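Local coordinates for DNA repair protein MmcB-related protein (Silicibacter pomeroyi, PDB 3DNX), which is of unknown function but, as a member of the MmcB-like family in the PD-(D/E)XK nuclease clan, may take part in DNA repair, at residues A[56-61]-A[73-78]. Sequence-based numbering, arbitrary orientation.
With NA (sodium ion), chain C.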
ATOM      1  N   VAL A  56      11.212   1.083  11.489  1.00 29.67           N
ATOM      2  CA  VAL A  56      11.732  -0.212  11.124  1.00 28.16           C
ATOM      3  C   VAL A  56      11.693  -1.050  12.397  1.00 28.83           C
ATOM      4  O   VAL A  56      12.167  -0.620  13.482  1.00 26.41           O
ATOM      5  CB  VAL A  56      13.160  -0.106  10.574  1.00 29.11           C
ATOM      6  CG1 VAL A  56      13.913  -1.465  10.694  1.00 27.78           C
ATOM      7  CG2 VAL A  56      13.119   0.456   9.140  1.00 28.12           C
ATOM      8  N   ILE A  57      11.128  -2.246  12.264  1.00 28.50           N
ATOM      9  CA  ILE A  57      11.080  -3.204  13.358  1.00 29.08           C
ATOM     10  C   ILE A  57      11.704  -4.508  12.893  1.00 28.55           C
ATOM     11  O   ILE A  57      11.223  -5.150  11.950  1.00 28.15           O
ATOM     12  CB  ILE A  57       9.639  -3.460  13.867  1.00 29.43           C
ATOM     13  CG1 ILE A  57       9.009  -2.154  14.320  1.00 31.46           C
ATOM     14  CG2 ILE A  57       9.601  -4.473  15.033  1.00 30.38           C
ATOM     15  CD1 ILE A  57       7.932  -1.707  13.401  1.00 34.04           C
ATOM     16  N   GLU A  58      12.791  -4.887  13.570  1.00 26.85           N
ATOM     17  CA  GLU A  58      13.437  -6.141  13.344  1.00 26.66           C
ATOM     18  C   GLU A  58      12.957  -7.157  14.371  1.00 28.23           C
ATOM     19  O   GLU A  58      13.181  -6.974  15.598  1.00 28.33           O
ATOM     20  CB  GLU A  58      14.966  -5.972  13.429  1.00 26.95           C
ATOM     21  CG  GLU A  58      15.575  -5.276  12.263  1.00 26.27           C
ATOM     22  CD  GLU A  58      15.462  -6.085  10.993  1.00 28.92           C
ATOM     23  OE1 GLU A  58      16.256  -7.035  10.825  1.00 30.37           O
ATOM     24  OE2 GLU A  58      14.588  -5.772  10.164  1.00 26.72           O
ATOM     25  N   CYS A  59      12.416  -8.247  13.858  1.00 29.07           N
ATOM     26  CA  CYS A  59      11.784  -9.290  14.631  1.00 30.82           C
ATOM     27  C   CYS A  59      12.767 -10.420  14.825  1.00 30.88           C
ATOM     28  O   CYS A  59      13.009 -11.197  13.926  1.00 31.72           O
ATOM     29  CB  CYS A  59      10.504  -9.774  13.941  1.00 30.80           C
ATOM     30  SG  CYS A  59       9.288  -8.456  13.719  1.00 33.27           S
ATOM     31  N   LYS A  60      13.344 -10.527  16.020  1.00 31.20           N
ATOM     32  CA  LYS A  60      14.325 -11.572  16.280  1.00 32.78           C
ATOM     33  C   LYS A  60      13.717 -12.685  17.137  1.00 33.46           C
ATOM     34  O   LYS A  60      13.304 -12.473  18.258  1.00 32.62           O
ATOM     35  CB  LYS A  60      15.558 -10.970  16.929  1.00 32.90           C
ATOM     36  CG  LYS A  60      16.199  -9.883  16.085  1.00 35.60           C
ATOM     37  CD  LYS A  60      16.665 -10.513  14.776  1.00 38.77           C
ATOM     38  CE  LYS A  60      17.261  -9.528  13.853  1.00 42.21           C
ATOM     39  NZ  LYS A  60      17.709 -10.162  12.553  1.00 43.45           N
ATOM     40  N   SER A  61      13.693 -13.884  16.581  1.00 34.39           N
ATOM     41  CA  SER A  61      12.960 -14.981  17.164  1.00 35.27           C
ATOM     42  C   SER A  61      13.841 -15.814  18.105  1.00 35.26           C
ATOM     43  O   SER A  61      13.318 -16.669  18.841  1.00 35.69           O
ATOM     44  CB  SER A  61      12.401 -15.824  16.034  1.00 35.37           C
ATOM     45  OG  SER A  61      13.469 -16.273  15.184  1.00 40.50           O
ATOM     46  N   GLN A  73      22.921  -1.324  12.698  1.00 28.41           N
ATOM     47  CA  GLN A  73      23.064   0.132  12.676  1.00 28.68           C
ATOM     48  C   GLN A  73      22.847   0.713  11.258  1.00 27.89           C
ATOM     49  O   GLN A  73      22.467   1.868  11.139  1.00 27.19           O
ATOM     50  CB  GLN A  73      24.372   0.584  13.280  1.00 29.10           C
ATOM     51  CG  GLN A  73      24.241   0.724  14.792  1.00 32.33           C
ATOM     52  CD  GLN A  73      25.540   0.566  15.502  1.00 36.45           C
ATOM     53  OE1 GLN A  73      26.047   1.507  16.110  1.00 39.10           O
ATOM     54  NE2 GLN A  73      26.108  -0.637  15.433  1.00 40.07           N
ATOM     55  N   GLY A  74      23.033  -0.112  10.222  1.00 27.12           N
ATOM     56  CA  GLY A  74      22.749   0.279   8.838  1.00 27.41           C
ATOM     57  C   GLY A  74      21.292   0.521   8.516  1.00 27.35           C
ATOM     58  O   GLY A  74      20.978   1.185   7.507  1.00 27.03           O
ATOM     59  N   TYR A  75      20.394  -0.014   9.344  1.00 26.61           N
ATOM     60  CA  TYR A  75      18.981   0.279   9.189  1.00 26.99           C
ATOM     61  C   TYR A  75      18.597   1.689   9.638  1.00 27.21           C
ATOM     62  O   TYR A  75      17.570   2.207   9.223  1.00 26.79           O
ATOM     63  CB  TYR A  75      18.104  -0.695   9.959  1.00 27.27           C
ATOM     64  CG  TYR A  75      18.217  -2.147   9.593  1.00 27.75           C
ATOM     65  CD1 TYR A  75      18.569  -3.089  10.558  1.00 28.90           C
ATOM     66  CD2 TYR A  75      17.929  -2.602   8.306  1.00 30.26           C
ATOM     67  CE1 TYR A  75      18.643  -4.439  10.262  1.00 29.21           C
ATOM     68  CE2 TYR A  75      18.010  -3.978   7.992  1.00 29.26           C
ATOM     69  CZ  TYR A  75      18.374  -4.881   8.974  1.00 31.18           C
ATOM     70  OH  TYR A  75      18.466  -6.232   8.723  1.00 29.57           O
ATOM     71  N   LEU A  76      19.406   2.301  10.489  1.00 27.33           N
ATOM     72  CA  LEU A  76      19.051   3.586  11.098  1.00 27.22           C
ATOM     73  C   LEU A  76      18.752   4.730  10.115  1.00 26.79           C
ATOM     74  O   LEU A  76      17.820   5.525  10.325  1.00 26.50           O
ATOM     75  CB  LEU A  76      20.153   3.985  12.096  1.00 27.40           C
ATOM     76  CG  LEU A  76      20.283   3.035  13.311  1.00 26.60           C
ATOM     77  CD1 LEU A  76      21.214   3.608  14.394  1.00 25.98           C
ATOM     78  CD2 LEU A  76      18.899   2.714  13.896  1.00 25.85           C
ATOM     79  N   GLU A  77      19.556   4.819   9.058  1.00 26.70           N
ATOM     80  CA  GLU A  77      19.408   5.850   8.062  1.00 27.00           C
ATOM     81  C   GLU A  77      18.161   5.686   7.195  1.00 27.17           C
ATOM     82  O   GLU A  77      17.872   6.541   6.362  1.00 26.94           O
ATOM     83  CB  GLU A  77      20.665   5.920   7.172  1.00 27.76           C
ATOM     84  CG  GLU A  77      20.979   4.678   6.311  1.00 27.43           C
ATOM     85  CD  GLU A  77      21.977   5.007   5.211  1.00 30.96           C
ATOM     86  OE1 GLU A  77      21.998   6.186   4.777  1.00 29.86           O
ATOM     87  OE2 GLU A  77      22.732   4.105   4.775  1.00 31.00           O
ATOM     88  N   TRP A  78      17.429   4.594   7.376  1.00 27.84           N
ATOM     89  CA  TRP A  78      16.244   4.321   6.567  1.00 28.52           C
ATOM     90  C   TRP A  78      14.946   4.441   7.346  1.00 29.51           C
ATOM     91  O   TRP A  78      13.918   3.976   6.860  1.00 29.23           O
ATOM     92  CB  TRP A  78      16.352   2.925   5.953  1.00 28.34           C
ATOM     93  CG  TRP A  78      17.528   2.807   5.072  1.00 27.70           C
ATOM     94  CD1 TRP A  78      18.670   2.113   5.324  1.00 28.32           C
ATOM     95  CD2 TRP A  78      17.714   3.446   3.797  1.00 28.02           C
ATOM     96  NE1 TRP A  78      19.557   2.267   4.276  1.00 26.63           N
ATOM     97  CE2 TRP A  78      18.995   3.080   3.329  1.00 26.73           C
ATOM     98  CE3 TRP A  78      16.920   4.295   3.008  1.00 26.37           C
ATOM     99  CZ2 TRP A  78      19.491   3.511   2.113  1.00 28.27           C
ATOM    100  CZ3 TRP A  78      17.404   4.717   1.803  1.00 27.45           C
ATOM    101  CH2 TRP A  78      18.690   4.335   1.362  1.00 28.83           C
TER
HETATM  102 NA    NA C 202      14.022 -12.618  12.111  1.00 55.23          NA
HETATM  103  O   HOH W   1      15.184 -10.713  11.429  1.00 42.04           O
HETATM  104  O   HOH W   2      12.130 -12.397  10.944  1.00 40.37           O
HETATM  105  O   HOH W   3      15.440 -13.879  10.768  1.00 46.64           O
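In what is probably the PD-(D/E)XK site of this nuclease-like fold, the side chains of Glu58 and Tyr75 cross at about a right angle. The carboxylate sits at the CE1-CZ rim of the ring, OE2 over one face and OE1 beyond the rim near the hydroxyl; the two planes are 37° apart, and Glu58 CD is 3.7 Å from Tyr75 CZ. With CG anti to the carbonyl carbon (chi1 -73°), Glu58 CG comes to 3.8 Å from Tyr75 CE1, and the bend at chi2 (-67°) then turns the carboxylate toward the phenol. Glu58 OE1 is 3.2 Å from Tyr75 OH, but the stronger polar partners lie outside the two segments: Tyr75 OH is hydrogen-bonded to Asp69 OD1, and Glu58 OE2 to Asp44 N. Tyrosine suits this place because its ring packs against the aliphatic CG of Glu58 and a methyl of Val56, while its hydroxyl bonds to Asp69.

Strands 54-59 and 81-86 run parallel, joined by a beta-alpha-beta crossover through helix 63-68, and residues 73-78 form the return loop packed on one face of the sheet. Two residues before Glu58, Val56 points the same way, a compact branched side chain whose CG1 rests obliquely beside the tyrosine, 4.3 Å from Tyr75 CB. Two turn bonds, Leu76 N to Gln73 O and Trp78 N to Tyr75 O (3.0 Å), accompany the coiled loop.

Asp44, Glu58 and Lys60 probably correspond to the acidic residue and the E-X-K of the clan signature. Lys60 NZ forms a salt bridge with Asp69 OD2 and a long one with Glu58 OE1 (3.9 Å), and donates to a water on the sodium ion. That ion is held by Cys59 O at 2.5 Å, Asp65 and three waters; Glu58 is not among its ligands.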